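Sulfur oxidation protein soxB (Thermus thermophilus, PDB 2WDD) catalyses, with two manganese ions, hydrolysis of the sulfur-sulfur bond of a cysteine S-thiosulfonate in the bacterial sulfur oxidation (Sox) pathway. Local coordinates at residues G122-V127 with R203-G208; P209-V214 with G254-V259; V385-K390 with R468-R473. All coordinates share one frame; numbering follows the deposited sequence. Where two conformers were deposited one is given.

Contact 1 of 3, residues G122-V127 with R203-G208; sequences GGKALV and RIHRVG
Lys124 and Leu126 pack against His205, Arg206 and Val207 in a side-chain contact between two different sheets, with no direct hydrogen bond across it. Strand 202-207 is the outermost strand of its own sheet, and its segment runs at 151° to that of strand 124-127, their axes 8.2 Å apart at closest. Leu126 covers one face of the His205 imidazole: its CD2 lies 4.0 Å from the ring centroid, 22° off the normal, a CH-pi contact offset toward ND1 and CE1. Its CD1 reaches the CG and CD2 atoms of the same ring at 3.9 Å. At the ring's edge, in its plane, a water sits 2.7 Å from His205 ND1 and accepts a bond from Lys124 NZ at 2.6 Å. The other ring nitrogen, NE2, is hydrogen-bonded to His159, so the imidazole is held at both nitrogens. The Lys124 chain bends about CB-CG (chi2 89°), which sets CD beside Arg206 O; CE then lies 3.2 Å from Arg206 O, while CG touches Val207 CG2 at 4.0 Å. An alanine at Lys124 would probably leave the His205 water without its ammonium donor and uncover the Arg206 carbonyl and Val207 CG2. Such face-to-face packing of two mixed sheets is characteristic of the metallophosphoesterase-like domain of the 5'-nucleotidase family.

Contact 2 of 3, residues P209-V214 with G254-V259; sequences PYALAV and GANAVV
Leu212, Ala213 and Val214 pair in parallel with Ala257, Val258 and Val259, the axes of the two strand segments 4.8 Å apart and inclined at 24°. The strands are neighbours in one sheet and are joined through helix 240-252, a beta-alpha-beta crossover; Gly254 ends that helix in a Schellman motif, at positive phi. Two strong backbone bonds carry the ladder: Ala213 N donates to Ala257 O at 2.9 Å, nearly straight at 173°, and Ala213 O accepts from Val259 N at 2.8 Å. Leu212, Val214, Ala257 and Val259 project from one face of the sheet. Leu212 CG stands anti to its backbone N (chi1 179°), and the CD1 methyl beyond it presses on Ala257 CB at 3.5 Å. Ala257 also touches Leu319 of strand 311-320, so this face looks into the interior between the two sheets. From the other face Ala213 CB meets Ala255 CB at 3.8 Å, and the helix lies over it, Ala250 on Ala213 and Arg251 on Val258. Past the ladder, strand 257-262 leads directly to the manganese ligand His263, whose side chain is about 12 Å from that of Val214. At the opposite end of the pairing the chain enters the strand irregularly. Ala211 O takes Asn256 N at 2.7 Å and, weakly, Ala257 N. The Asn256 amide stands in for a backbone partner: ND2 bonds to the Lys321 carbonyl, while OD1 lies against Tyr210 CB near the plane of the tyrosine ring and accepts Ala211 N at 2.8 Å on a lone pair, in the plane of the amide.

Contact 3 of 3, residues V385-K390 with R468-R473; sequences VGEAVK and RVFGLR
Phe470 brings its ring up to the backbone of helix 380-392 at Gly386, and this is the tight part of the contact. Its CG is anti to the backbone N (chi1 -173°), and the ring beyond it leans on the helix so that CD2 lies 3.4 Å from Gly386 C. The approach depends on the missing side chain: a CB on Gly386 would clash with Phe470 CB. Further along the ring, CZ touches Glu387 CG at 3.6 Å, and CE2 meets Lys390 CD at 3.8 Å, so the aliphatic parts of two charged residues flank the phenyl. Both cross it obliquely, and the carboxylate plane of Glu387 is turned 45° from the ring; its OE2 is hydrogen-bonded back to Gln383. The looser side lies at the ends of these chains. Lys390, extended beyond CG, carries NZ past the ring to 3.7 Å from Gly471 CA, where the ammonium bonds to the Glu397 carbonyl. One water links the two segments there, accepting a weak bond from Lys390 NZ at 3.0 Å and donating to Gly471 O at 3.1 Å. Gly471 lies within a type II turn from Val469 to Leu472, at positive phi; a CB there would also collide with Lys390 NZ. Val385 and Val389 touch strand 398-401, and Ala388 touches helix 526-537, while Arg468, at the start of the second segment, is salt-bridged to Asp382 of the same helix as Gly386. A helix packed on a mixed sheet in this way belongs to the alpha/beta architecture of the 5'-nucleotidase C-terminal domain.

Overall arrangement
Contacts 1 and 2 adjoin, their centres 9 Å apart, and share one sheet: strands 202-207 and 210-217 are antiparallel neighbours, with Ile204 packing on Ala211 and Ala213. Contact 2 is a backbone ladder inside that sheet and holds more buried residues, whereas contact 1 joins its outermost strand to the other sheet through side chains and a water. Contact 3 lies about 50 Å from both, between centres, on the opposite side of the chain's centre and within the C-terminal domain. A surface contact of helix on strand, it replaces the ladder's hydrogen bonds with a phenyl ring against a glycine. Like contact 1, it combines lysine methylenes with a water bridge at the ammonium.

Contact 1 of 3, residues G122-V127 with R203-G208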
loop_
_atom_site.group_PDB
_atom_site.type_symbol
_atom_site.label_atom_id
_atom_site.label_comp_id
_atom_site.label_asym_id
_atom_site.label_seq_id
_atom_site.Cartn_x
_atom_site.Cartn_y
_atom_site.Cartn_z
ATOM N N GLY A 122 -3.465 -3.413 33.335
ATOM C CA GLY A 122 -4.897 -3.331 33.548
ATOM C C GLY A 122 -5.570 -2.542 32.440
ATOM O O GLY A 122 -6.709 -2.100 32.578
ATOM N N GLY A 123 -4.865 -2.374 31.325
ATOM C CA GLY A 123 -5.391 -1.635 30.193
ATOM C C GLY A 123 -6.179 -2.506 29.232
ATOM O O GLY A 123 -6.281 -3.716 29.417
ATOM N N LYS A 124 -6.739 -1.876 28.204
ATOM C CA LYS A 124 -7.541 -2.569 27.197
ATOM C C LYS A 124 -6.923 -2.347 25.817
ATOM O O LYS A 124 -6.786 -1.208 25.380
ATOM C CB LYS A 124 -8.961 -2.004 27.201
ATOM C CG LYS A 124 -9.774 -2.345 25.968
ATOM C CD LYS A 124 -10.521 -3.650 26.152
ATOM C CE LYS A 124 -11.672 -3.772 25.168
ATOM N NZ LYS A 124 -11.999 -5.198 24.903
ATOM N N ALA A 125 -6.575 -3.431 25.127
ATOM C CA ALA A 125 -5.965 -3.319 23.805
ATOM C C ALA A 125 -6.798 -3.934 22.684
ATOM O O ALA A 125 -7.420 -4.986 22.854
ATOM C CB ALA A 125 -4.578 -3.915 23.814
ATOM N N LEU A 126 -6.784 -3.275 21.529
ATOM C CA LEU A 126 -7.484 -3.770 20.354
ATOM C C LEU A 126 -6.478 -3.845 19.224
ATOM O O LEU A 126 -5.641 -2.949 19.083
ATOM C CB LEU A 126 -8.620 -2.825 19.950
ATOM C CG LEU A 126 -9.834 -2.768 20.878
ATOM C CD1 LEU A 126 -10.798 -1.672 20.406
ATOM C CD2 LEU A 126 -10.536 -4.136 20.930
ATOM N N VAL A 127 -6.540 -4.936 18.460
ATOM C CA VAL A 127 -5.664 -5.148 17.316
ATOM C C VAL A 127 -6.496 -4.847 16.078
ATOM O O VAL A 127 -7.499 -5.522 15.805
ATOM C CB VAL A 127 -5.102 -6.579 17.303
ATOM C CG1 VAL A 127 -4.232 -6.786 16.063
ATOM C CG2 VAL A 127 -4.283 -6.848 18.574
ATOM N N ARG A 203 -18.408 -1.224 15.647
ATOM C CA ARG A 203 -18.535 -2.033 16.855
ATOM C C ARG A 203 -18.117 -1.164 18.034
ATOM O O ARG A 203 -17.090 -0.500 17.970
ATOM C CB ARG A 203 -17.660 -3.282 16.803
ATOM C CG ARG A 203 -17.724 -4.129 18.078
ATOM C CD ARG A 203 -19.136 -4.662 18.331
ATOM N NE ARG A 203 -19.701 -5.195 17.097
ATOM C CZ ARG A 203 -20.973 -5.080 16.729
ATOM N NH1 ARG A 203 -21.859 -4.511 17.535
ATOM N NH2 ARG A 203 -21.366 -5.579 15.567
ATOM N N ILE A 204 -18.904 -1.178 19.107
ATOM C CA ILE A 204 -18.565 -0.421 20.308
ATOM C C ILE A 204 -17.888 -1.347 21.301
ATOM O O ILE A 204 -18.352 -2.464 21.547
ATOM C CB ILE A 204 -19.789 0.282 20.923
ATOM C CG1 ILE A 204 -20.318 1.360 19.978
ATOM C CG2 ILE A 204 -19.421 0.905 22.281
ATOM C CD1 ILE A 204 -21.691 1.886 20.356
ATOM N N HIS A 205 -16.767 -0.889 21.848
ATOM C CA HIS A 205 -15.991 -1.667 22.799
ATOM C C HIS A 205 -15.921 -0.960 24.142
ATOM O O HIS A 205 -15.736 0.250 24.202
ATOM C CB HIS A 205 -14.566 -1.831 22.286
ATOM C CG HIS A 205 -14.461 -2.719 21.087
ATOM N ND1 HIS A 205 -14.241 -4.076 21.185
ATOM C CD2 HIS A 205 -14.529 -2.440 19.763
ATOM C CE1 HIS A 205 -14.206 -4.601 19.971
ATOM N NE2 HIS A 205 -14.382 -3.630 19.093
ATOM N N ARG A 206 -16.023 -1.733 25.217
ATOM C CA ARG A 206 -15.918 -1.170 26.552
ATOM C C ARG A 206 -14.449 -0.920 26.856
ATOM O O ARG A 206 -13.608 -1.804 26.693
ATOM C CB ARG A 206 -16.510 -2.128 27.587
ATOM C CG ARG A 206 -18.024 -2.062 27.695
ATOM C CD ARG A 206 -18.497 -2.416 29.101
ATOM N NE ARG A 206 -18.475 -3.855 29.344
ATOM C CZ ARG A 206 -18.681 -4.420 30.530
ATOM N NH1 ARG A 206 -18.641 -5.739 30.654
ATOM N NH2 ARG A 206 -18.931 -3.667 31.593
ATOM N N VAL A 207 -14.148 0.300 27.283
ATOM C CA VAL A 207 -12.793 0.685 27.654
ATOM C C VAL A 207 -12.918 1.271 29.050
ATOM O O VAL A 207 -13.044 2.483 29.212
ATOM C CB VAL A 207 -12.216 1.731 26.677
ATOM C CG1 VAL A 207 -11.024 2.439 27.304
ATOM C CG2 VAL A 207 -11.824 1.078 25.366
ATOM N N GLY A 208 -12.971 0.400 30.053
ATOM C CA GLY A 208 -13.173 0.848 31.415
ATOM C C GLY A 208 -14.574 1.414 31.533
ATOM O O GLY A 208 -15.557 0.734 31.237
HETATM O O HOH W 1 -14.054 -5.627 23.380
#

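Contact 2 of 3, residues P209-V214 with G254-V259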
loop_
_atom_site.group_PDB
_atom_site.type_symbol
_atom_site.label_atom_id
_atom_site.label_comp_id
_atom_site.label_asym_id
_atom_site.label_seq_id
_atom_site.Cartn_x
_atom_site.Cartn_y
_atom_site.Cartn_z
ATOM N N PRO A 209 -14.688 2.688 31.931
ATOM C CA PRO A 209 -16.000 3.323 32.083
ATOM C C PRO A 209 -16.492 4.024 30.819
ATOM O O PRO A 209 -17.601 4.560 30.792
ATOM C CB PRO A 209 -15.752 4.355 33.184
ATOM C CG PRO A 209 -14.327 4.735 33.005
ATOM C CD PRO A 209 -13.611 3.492 32.539
ATOM N N TYR A 210 -15.662 4.034 29.779
ATOM C CA TYR A 210 -16.036 4.676 28.520
ATOM C C TYR A 210 -16.408 3.629 27.483
ATOM O O TYR A 210 -16.205 2.438 27.688
ATOM C CB TYR A 210 -14.874 5.501 27.959
ATOM C CG TYR A 210 -14.173 6.366 28.976
ATOM C CD1 TYR A 210 -14.586 7.669 29.201
ATOM C CD2 TYR A 210 -13.081 5.889 29.687
ATOM C CE1 TYR A 210 -13.944 8.474 30.121
ATOM C CE2 TYR A 210 -12.437 6.681 30.622
ATOM C CZ TYR A 210 -12.867 7.975 30.826
ATOM O OH TYR A 210 -12.226 8.771 31.747
ATOM N N ALA A 211 -16.898 4.099 26.346
ATOM C CA ALA A 211 -17.234 3.215 25.236
ATOM C C ALA A 211 -16.595 3.815 23.986
ATOM O O ALA A 211 -16.766 5.003 23.693
ATOM C CB ALA A 211 -18.739 3.109 25.079
ATOM N N LEU A 212 -15.850 2.985 23.262
ATOM C CA LEU A 212 -15.148 3.422 22.059
ATOM C C LEU A 212 -15.708 2.692 20.854
ATOM O O LEU A 212 -15.700 1.467 20.821
ATOM C CB LEU A 212 -13.664 3.080 22.186
ATOM C CG LEU A 212 -12.722 3.429 21.028
ATOM C CD1 LEU A 212 -12.591 4.936 20.893
ATOM C CD2 LEU A 212 -11.352 2.803 21.265
ATOM N N ALA A 213 -16.146 3.445 19.855
ATOM C CA ALA A 213 -16.651 2.848 18.616
ATOM C C ALA A 213 -15.532 2.788 17.573
ATOM O O ALA A 213 -14.825 3.772 17.366
ATOM C CB ALA A 213 -17.802 3.675 18.054
ATOM N N VAL A 214 -15.435 1.653 16.881
ATOM C CA VAL A 214 -14.520 1.494 15.748
ATOM C C VAL A 214 -15.455 1.385 14.542
ATOM O O VAL A 214 -16.256 0.443 14.453
ATOM C CB VAL A 214 -13.657 0.225 15.856
ATOM C CG1 VAL A 214 -12.774 0.046 14.597
ATOM C CG2 VAL A 214 -12.771 0.264 17.091
ATOM N N GLY A 254 -24.218 5.218 22.841
ATOM C CA GLY A 254 -23.344 5.385 23.989
ATOM C C GLY A 254 -21.849 5.555 23.778
ATOM O O GLY A 254 -21.107 5.673 24.750
ATOM N N ALA A 255 -21.384 5.556 22.533
ATOM C CA ALA A 255 -19.952 5.727 22.292
ATOM C C ALA A 255 -19.483 7.108 22.745
ATOM O O ALA A 255 -20.084 8.113 22.393
ATOM C CB ALA A 255 -19.620 5.509 20.815
ATOM N N ASN A 256 -18.391 7.147 23.502
ATOM C CA ASN A 256 -17.817 8.418 23.953
ATOM C C ASN A 256 -16.844 8.931 22.897
ATOM O O ASN A 256 -16.719 10.139 22.690
ATOM C CB ASN A 256 -17.065 8.229 25.268
ATOM C CG ASN A 256 -17.973 7.769 26.387
ATOM O OD1 ASN A 256 -17.902 6.624 26.829
ATOM N ND2 ASN A 256 -18.888 8.636 26.792
ATOM N N ALA A 257 -16.163 7.998 22.236
ATOM C CA ALA A 257 -15.169 8.343 21.224
ATOM C C ALA A 257 -15.376 7.490 19.989
ATOM O O ALA A 257 -15.868 6.371 20.084
ATOM C CB ALA A 257 -13.763 8.143 21.767
ATOM N N VAL A 258 -14.995 8.026 18.835
ATOM C CA VAL A 258 -15.185 7.319 17.576
ATOM C C VAL A 258 -13.891 7.258 16.773
ATOM O O VAL A 258 -13.269 8.282 16.508
ATOM C CB VAL A 258 -16.319 7.970 16.751
ATOM C CG1 VAL A 258 -16.426 7.328 15.354
ATOM C CG2 VAL A 258 -17.652 7.864 17.498
ATOM N N VAL A 259 -13.497 6.047 16.404
ATOM C CA VAL A 259 -12.294 5.819 15.609
ATOM C C VAL A 259 -12.735 5.264 14.260
ATOM O O VAL A 259 -13.490 4.294 14.222
ATOM C CB VAL A 259 -11.364 4.796 16.299
ATOM C CG1 VAL A 259 -10.104 4.537 15.449
ATOM C CG2 VAL A 259 -11.005 5.250 17.712
#

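Contact 3 of 3, residues V385-K390 with R468-R473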
loop_
_atom_site.group_PDB
_atom_site.type_symbol
_atom_site.label_atom_id
_atom_site.label_comp_id
_atom_site.label_asym_id
_atom_site.label_seq_id
_atom_site.Cartn_x
_atom_site.Cartn_y
_atom_site.Cartn_z
ATOM N N VAL A 385 11.408 -4.567 -15.025
ATOM C CA VAL A 385 10.290 -5.240 -15.679
ATOM C C VAL A 385 10.211 -4.801 -17.147
ATOM O O VAL A 385 10.017 -5.624 -18.045
ATOM C CB VAL A 385 8.970 -4.982 -14.935
ATOM C CG1 VAL A 385 7.775 -5.531 -15.742
ATOM C CG2 VAL A 385 9.013 -5.600 -13.543
ATOM N N GLY A 386 10.405 -3.510 -17.406
ATOM C CA GLY A 386 10.379 -3.002 -18.762
ATOM C C GLY A 386 11.449 -3.660 -19.612
ATOM O O GLY A 386 11.182 -4.041 -20.752
ATOM N N GLU A 387 12.651 -3.801 -19.050
ATOM C CA GLU A 387 13.752 -4.451 -19.765
ATOM C C GLU A 387 13.462 -5.929 -20.014
ATOM O O GLU A 387 13.786 -6.460 -21.090
ATOM C CB GLU A 387 15.060 -4.297 -18.990
ATOM C CG GLU A 387 15.526 -2.843 -18.900
ATOM C CD GLU A 387 16.868 -2.699 -18.213
ATOM O OE1 GLU A 387 17.524 -3.731 -17.961
ATOM O OE2 GLU A 387 17.275 -1.557 -17.939
ATOM N N ALA A 388 12.877 -6.605 -19.029
ATOM C CA ALA A 388 12.542 -8.027 -19.191
ATOM C C ALA A 388 11.529 -8.204 -20.327
ATOM O O ALA A 388 11.670 -9.079 -21.199
ATOM C CB ALA A 388 11.977 -8.597 -17.890
ATOM N N VAL A 389 10.494 -7.373 -20.326
ATOM C CA VAL A 389 9.466 -7.466 -21.352
ATOM C C VAL A 389 10.071 -7.235 -22.737
ATOM O O VAL A 389 9.817 -8.008 -23.662
ATOM C CB VAL A 389 8.276 -6.517 -21.066
ATOM C CG1 VAL A 389 7.341 -6.424 -22.281
ATOM C CG2 VAL A 389 7.496 -6.988 -19.831
ATOM N N LYS A 390 10.909 -6.207 -22.877
ATOM C CA LYS A 390 11.512 -5.915 -24.178
ATOM C C LYS A 390 12.499 -6.996 -24.604
ATOM O O LYS A 390 12.679 -7.246 -25.795
ATOM C CB LYS A 390 12.179 -4.543 -24.172
ATOM C CG LYS A 390 11.173 -3.408 -24.214
ATOM C CD LYS A 390 11.824 -2.120 -24.687
ATOM C CE LYS A 390 10.798 -1.033 -24.949
ATOM N NZ LYS A 390 11.408 0.094 -25.708
ATOM N N ARG A 468 4.521 3.697 -14.990
ATOM C CA ARG A 468 5.888 3.836 -15.485
ATOM C C ARG A 468 5.918 3.313 -16.908
ATOM O O ARG A 468 5.450 2.211 -17.169
ATOM C CB ARG A 468 6.862 3.045 -14.614
ATOM C CG ARG A 468 6.934 3.542 -13.170
ATOM C CD ARG A 468 5.761 3.044 -12.302
ATOM N NE ARG A 468 6.178 3.034 -10.906
ATOM C CZ ARG A 468 6.114 4.079 -10.079
ATOM N NH1 ARG A 468 5.516 5.212 -10.450
ATOM N NH2 ARG A 468 6.616 3.958 -8.856
ATOM N N VAL A 469 6.424 4.120 -17.832
ATOM C CA VAL A 469 6.428 3.739 -19.237
ATOM C C VAL A 469 7.835 3.592 -19.776
ATOM O O VAL A 469 8.498 4.571 -20.119
ATOM C CB VAL A 469 5.598 4.700 -20.100
ATOM C CG1 VAL A 469 5.321 4.050 -21.452
ATOM C CG2 VAL A 469 4.290 5.065 -19.391
ATOM N N PHE A 470 8.301 2.357 -19.796
ATOM C CA PHE A 470 9.646 2.086 -20.278
ATOM C C PHE A 470 9.639 2.177 -21.795
ATOM O O PHE A 470 8.786 1.572 -22.449
ATOM C CB PHE A 470 10.089 0.698 -19.841
ATOM C CG PHE A 470 11.521 0.402 -20.160
ATOM C CD1 PHE A 470 12.544 1.163 -19.608
ATOM C CD2 PHE A 470 11.842 -0.625 -21.022
ATOM C CE1 PHE A 470 13.861 0.904 -19.926
ATOM C CE2 PHE A 470 13.170 -0.895 -21.334
ATOM C CZ PHE A 470 14.170 -0.133 -20.790
ATOM N N GLY A 471 10.576 2.944 -22.350
ATOM C CA GLY A 471 10.659 3.153 -23.790
ATOM C C GLY A 471 10.253 4.563 -24.182
ATOM O O GLY A 471 10.361 4.967 -25.340
ATOM N N LEU A 472 9.793 5.322 -23.200
ATOM C CA LEU A 472 9.338 6.679 -23.420
ATOM C C LEU A 472 10.020 7.624 -22.428
ATOM O O LEU A 472 10.497 7.198 -21.366
ATOM C CB LEU A 472 7.807 6.683 -23.211
ATOM C CG LEU A 472 6.975 7.938 -23.004
ATOM C CD1 LEU A 472 5.539 7.633 -23.413
ATOM C CD2 LEU A 472 7.040 8.357 -21.551
ATOM N N ARG A 473 10.087 8.895 -22.806
ATOM C CA ARG A 473 10.631 9.957 -21.965
ATOM C C ARG A 473 9.668 11.136 -22.095
ATOM O O ARG A 473 9.069 11.333 -23.158
ATOM C CB ARG A 473 12.027 10.377 -22.442
ATOM C CG ARG A 473 13.153 9.529 -21.883
ATOM C CD ARG A 473 14.480 9.815 -22.578
ATOM N NE ARG A 473 14.916 11.200 -22.420
ATOM C CZ ARG A 473 15.846 11.599 -21.557
ATOM N NH1 ARG A 473 16.431 10.722 -20.753
ATOM N NH2 ARG A 473 16.190 12.881 -21.492
HETATM O O HOH W 2 11.213 2.689 -27.237
#